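Local coordinates for protein geranylgeranyl pyrophosphate synthase (Corynebacterium glutamicum, PDB 3LK5) that probably makes prenyl diphosphates by joining allylic and homoallylic C5 units, as a magnesium-dependent member of the FPP/GGPP synthase family, at residues 255-258 with 259-262; 332-335 with 336-339. All blocks are in the same frame, centred on the assembly; numbering follows the deposited sequence. Where two conformers were deposited one is given.

Contact 1 (255-258 with 259-262); sequences LRDD and LLGV
Leu259 and Arg256 meet on one face of the helix, three residues apart, with Leu259 CD1 3.5 Å from Arg256 NH1. The arginine reaches that far because CG leaves anti to the backbone N (chi1 176°) and the chain then bends twice, at chi2 and chi3, carrying the guanidinium toward the next turn. The methyl touches the group at a slant. None of this costs the arginine its polar partners: NH1 is salt-bridged to Glu334, NE donates to the carbonyl of Thr369, and NH2 also has a hydrogen-bond partner beyond the two segments, so every guanidinium nitrogen is satisfied.

Beneath the side chains the amides are paired in helical order. Leu259 N donates to Leu255 O at 3.0 Å. Leu260 N follows with Arg256 O, 2.9 Å away, and Gly261 N with Asp257 O. The next step is poorer. Val262 N makes a weak, 3.4 Å bond to Asp258 O. It is closer to Leu259 O, 3.1 Å away, an i to i+3 bond of 3-10 type near the helix end at 263. Leu260 lays its CG against Arg256 O (3.5 Å), the same carbonyl that accepts from the amide of Leu260.

Asp258 is buried, and its OD1 takes a hydrogen bond from the side-chain amide of Gln254 one turn earlier, which should help fix the carboxylate. Its side chain lies about 8 Å from that of Asp194, a residue seen to bind magnesium in this protein, although no metal is bound to this chain here. The run Asp257 to Gly261 corresponds in position to the second aspartate-rich motif (DDxxD in many relatives, with Gly261 in the last place here), consistent with a helix near the metal site of the all-alpha terpenoid synthase fold.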
loop_
_atom_site.group_PDB
_atom_site.type_symbol
_atom_site.label_atom_id
_atom_site.label_comp_id
_atom_site.label_asym_id
_atom_site.label_seq_id
_atom_site.Cartn_x
_atom_site.Cartn_y
_atom_site.Cartn_z
ATOM N N LEU A 255 6.622 15.414 -20.173
ATOM C CA LEU A 255 6.330 15.904 -21.575
ATOM C C LEU A 255 7.165 15.176 -22.615
ATOM O O LEU A 255 6.644 14.787 -23.668
ATOM C CB LEU A 255 6.517 17.399 -21.693
ATOM C CG LEU A 255 5.581 18.288 -20.838
ATOM C CD1 LEU A 255 6.015 19.750 -21.028
ATOM C CD2 LEU A 255 4.096 18.097 -21.216
ATOM N N ARG A 256 8.453 14.975 -22.321
ATOM C CA ARG A 256 9.323 14.199 -23.229
ATOM C C ARG A 256 8.800 12.773 -23.366
ATOM O O ARG A 256 8.786 12.203 -24.473
ATOM C CB ARG A 256 10.791 14.170 -22.743
ATOM C CG ARG A 256 11.737 13.283 -23.606
ATOM C CD ARG A 256 11.735 13.710 -25.123
ATOM N NE ARG A 256 12.287 15.057 -25.245
ATOM C CZ ARG A 256 12.047 15.915 -26.243
ATOM N NH1 ARG A 256 11.232 15.582 -27.244
ATOM N NH2 ARG A 256 12.625 17.119 -26.210
ATOM N N ASP A 257 8.413 12.183 -22.235
ATOM C CA ASP A 257 7.878 10.824 -22.233
ATOM C C ASP A 257 6.567 10.712 -23.067
ATOM O O ASP A 257 6.359 9.710 -23.773
ATOM C CB ASP A 257 7.662 10.340 -20.777
ATOM C CG ASP A 257 8.923 9.695 -20.172
ATOM O OD1 ASP A 257 10.016 9.721 -20.798
ATOM O OD2 ASP A 257 8.833 9.153 -19.043
ATOM N N ASP A 258 5.721 11.748 -22.987
ATOM C CA ASP A 258 4.515 11.806 -23.814
ATOM C C ASP A 258 4.883 11.854 -25.311
ATOM O O ASP A 258 4.282 11.142 -26.098
ATOM C CB ASP A 258 3.667 13.021 -23.498
ATOM C CG ASP A 258 3.157 13.058 -22.062
ATOM O OD1 ASP A 258 3.087 12.011 -21.370
ATOM O OD2 ASP A 258 2.802 14.160 -21.642
ATOM N N LEU A 259 5.885 12.652 -25.689
ATOM C CA LEU A 259 6.270 12.717 -27.106
ATOM C C LEU A 259 6.822 11.378 -27.563
ATOM O O LEU A 259 6.439 10.877 -28.635
ATOM C CB LEU A 259 7.254 13.858 -27.380
ATOM C CG LEU A 259 6.746 15.280 -27.127
ATOM C CD1 LEU A 259 7.815 16.316 -27.462
ATOM C CD2 LEU A 259 5.453 15.586 -27.969
ATOM N N LEU A 260 7.666 10.753 -26.726
ATOM C CA LEU A 260 8.187 9.421 -27.057
ATOM C C LEU A 260 7.085 8.367 -27.172
ATOM O O LEU A 260 7.190 7.468 -28.000
ATOM C CB LEU A 260 9.255 8.933 -26.048
ATOM C CG LEU A 260 10.610 9.653 -26.089
ATOM C CD1 LEU A 260 11.421 9.254 -24.827
ATOM C CD2 LEU A 260 11.417 9.415 -27.411
ATOM N N GLY A 261 6.042 8.472 -26.352
ATOM C CA GLY A 261 4.941 7.480 -26.364
ATOM C C GLY A 261 4.101 7.549 -27.642
ATOM O O GLY A 261 3.324 6.635 -27.944
ATOM N N VAL A 262 4.282 8.619 -28.411
ATOM C CA VAL A 262 3.595 8.750 -29.697
ATOM C C VAL A 262 4.609 8.644 -30.853
ATOM O O VAL A 262 4.415 7.882 -31.826
ATOM C CB VAL A 262 2.808 10.083 -29.710
ATOM C CG1 VAL A 262 2.274 10.402 -31.110
ATOM C CG2 VAL A 262 1.656 9.982 -28.719
#

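Contact 2 (332-335 with 336-339); sequences EVEQ and RISQ
Ile337 N donates to Val333 O at 2.9 Å, and Arg336 N, Ser338 N and Gln339 N repeat the bond to Glu332 O, Glu334 O and Gln335 O at 3.0 to 3.1 Å. Four consecutive amides are therefore satisfied one turn back, with N-H...O angles near 160° throughout, as expected in the body of a regular alpha helix.

The charged ends reach for partners on neighbouring helices. Glu332 and Arg336 lie on the same flank, but their charged atoms do not touch: Glu332 OE2 stays 4.7 Å from Arg336 NH2. Each has a partner on another helix instead, Arg292 for OE1 of Glu332 and Asp209 for NH1 of Arg336, and the opposite charges nearby would probably favour both ionised forms. Glu334 likewise sends OE2 across to Arg256. Its carbonyl, its OE1 and Ser338 OG also appear to share one water, although both side chains were deposited in two conformers and that bridge is doubtful.

Further in, the packing is aliphatic. Ile337 has CG1 anti to its carbonyl carbon (chi1 -68°), which tucks the branch back over the preceding turn, 3.3 Å from Val333 O. Its CD1 then reaches CG1 of Val333 at 4.0 Å, the two side chains slanting across one another. Arg336 uses its CG in a similar way, resting 3.5 Å from Glu332 O before the extended remainder heads off.

The Val333-Ile337 face is buried against two helices: Leu255, Arg256 and Leu259 of helix 236-263 cover it, and Leu288 of helix 284-296 packs on Val333. Glu332 and Arg336 flank the second of these, touching Leu288 and Val284, while Gln335, Ser338 and Gln339 are exposed.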
loop_
_atom_site.group_PDB
_atom_site.type_symbol
_atom_site.label_atom_id
_atom_site.label_comp_id
_atom_site.label_asym_id
_atom_site.label_seq_id
_atom_site.Cartn_x
_atom_site.Cartn_y
_atom_site.Cartn_z
ATOM N N GLU A 332 4.592 22.864 -29.923
ATOM C CA GLU A 332 4.231 23.571 -28.707
ATOM C C GLU A 332 4.729 22.810 -27.447
ATOM O O GLU A 332 5.237 23.402 -26.501
ATOM C CB GLU A 332 2.698 23.765 -28.647
ATOM C CG GLU A 332 2.245 24.655 -27.508
ATOM C CD GLU A 332 0.742 25.070 -27.596
ATOM O OE1 GLU A 332 0.025 24.686 -28.569
ATOM O OE2 GLU A 332 0.293 25.789 -26.669
ATOM N N VAL A 333 4.603 21.498 -27.459
ATOM C CA VAL A 333 5.162 20.713 -26.333
ATOM C C VAL A 333 6.694 20.810 -26.251
ATOM O O VAL A 333 7.254 20.997 -25.151
ATOM C CB VAL A 333 4.650 19.242 -26.387
ATOM C CG1 VAL A 333 5.383 18.353 -25.296
ATOM C CG2 VAL A 333 3.064 19.241 -26.197
ATOM N N GLU A 334 7.368 20.724 -27.400
ATOM C CA GLU A 334 8.828 20.859 -27.451
ATOM C C GLU A 334 9.280 22.220 -26.895
ATOM O O GLU A 334 10.265 22.286 -26.158
ATOM C CB GLU A 334 9.379 20.592 -28.870
ATOM C CG GLU A 334 9.236 19.121 -29.353
ATOM C CD GLU A 334 10.427 18.226 -28.980
ATOM O OE1 GLU A 334 11.303 18.703 -28.217
ATOM O OE2 GLU A 334 10.502 17.053 -29.460
ATOM N N GLN A 335 8.558 23.296 -27.229
ATOM C CA GLN A 335 8.859 24.617 -26.657
ATOM C C GLN A 335 8.729 24.639 -25.132
ATOM O O GLN A 335 9.555 25.238 -24.436
ATOM C CB GLN A 335 7.990 25.726 -27.308
ATOM C CG GLN A 335 8.432 26.065 -28.769
ATOM C CD GLN A 335 7.314 26.695 -29.668
ATOM O OE1 GLN A 335 7.462 26.748 -30.913
ATOM N NE2 GLN A 335 6.207 27.143 -29.047
ATOM N N ARG A 336 7.681 24.016 -24.612
ATOM C CA ARG A 336 7.501 23.932 -23.149
ATOM C C ARG A 336 8.665 23.171 -22.502
ATOM O O ARG A 336 9.174 23.586 -21.458
ATOM C CB ARG A 336 6.215 23.188 -22.814
ATOM C CG ARG A 336 4.959 23.987 -23.038
ATOM C CD ARG A 336 3.818 23.222 -22.421
ATOM N NE ARG A 336 2.516 23.801 -22.704
ATOM C CZ ARG A 336 1.469 23.640 -21.898
ATOM N NH1 ARG A 336 1.579 22.920 -20.764
ATOM N NH2 ARG A 336 0.308 24.186 -22.232
ATOM N N ILE A 337 9.097 22.080 -23.141
ATOM C CA ILE A 337 10.216 21.256 -22.613
ATOM C C ILE A 337 11.472 22.128 -22.546
ATOM O O ILE A 337 12.202 22.162 -21.536
ATOM C CB ILE A 337 10.422 19.977 -23.486
ATOM C CG1 ILE A 337 9.229 19.006 -23.338
ATOM C CG2 ILE A 337 11.764 19.242 -23.166
ATOM C CD1 ILE A 337 9.257 17.877 -24.362
ATOM N N SER A 338 11.722 22.875 -23.625
ATOM C CA SER A 338 12.894 23.748 -23.689
ATOM C C SER A 338 12.892 24.783 -22.571
ATOM O O SER A 338 13.916 24.984 -21.889
ATOM C CB SER A 338 12.950 24.432 -25.071
ATOM O OG SER A 338 13.377 23.485 -26.025
ATOM N N GLN A 339 11.750 25.451 -22.398
ATOM C CA GLN A 339 11.564 26.504 -21.404
ATOM C C GLN A 339 11.799 25.951 -19.990
ATOM O O GLN A 339 12.508 26.558 -19.162
ATOM C CB GLN A 339 10.109 26.997 -21.442
ATOM C CG GLN A 339 9.706 27.969 -22.523
ATOM C CD GLN A 339 8.263 28.455 -22.305
ATOM O OE1 GLN A 339 7.287 27.768 -22.658
ATOM N NE2 GLN A 339 8.128 29.636 -21.708
HETATM O O HOH W 1 12.560 20.854 -26.763
#

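How the contacts relate
Going along the chain from the N terminus, contact 1 comes first, near the end of helix 236-263; contact 2 follows some seventy residues later, in helix 329-347. Both are local, between successive turns of a single helix, so neither closes a loop; they lie in series, without nesting or crossing. In space their centres are 12 Å apart and they touch directly. The salt bridge from Arg256 NH1 to Glu334 OE2, 2.8 Å long, joins them, with aliphatic packing beside it. Together they tie the aspartate-rich helix to helix 329-347, and helix 284-296 borders both.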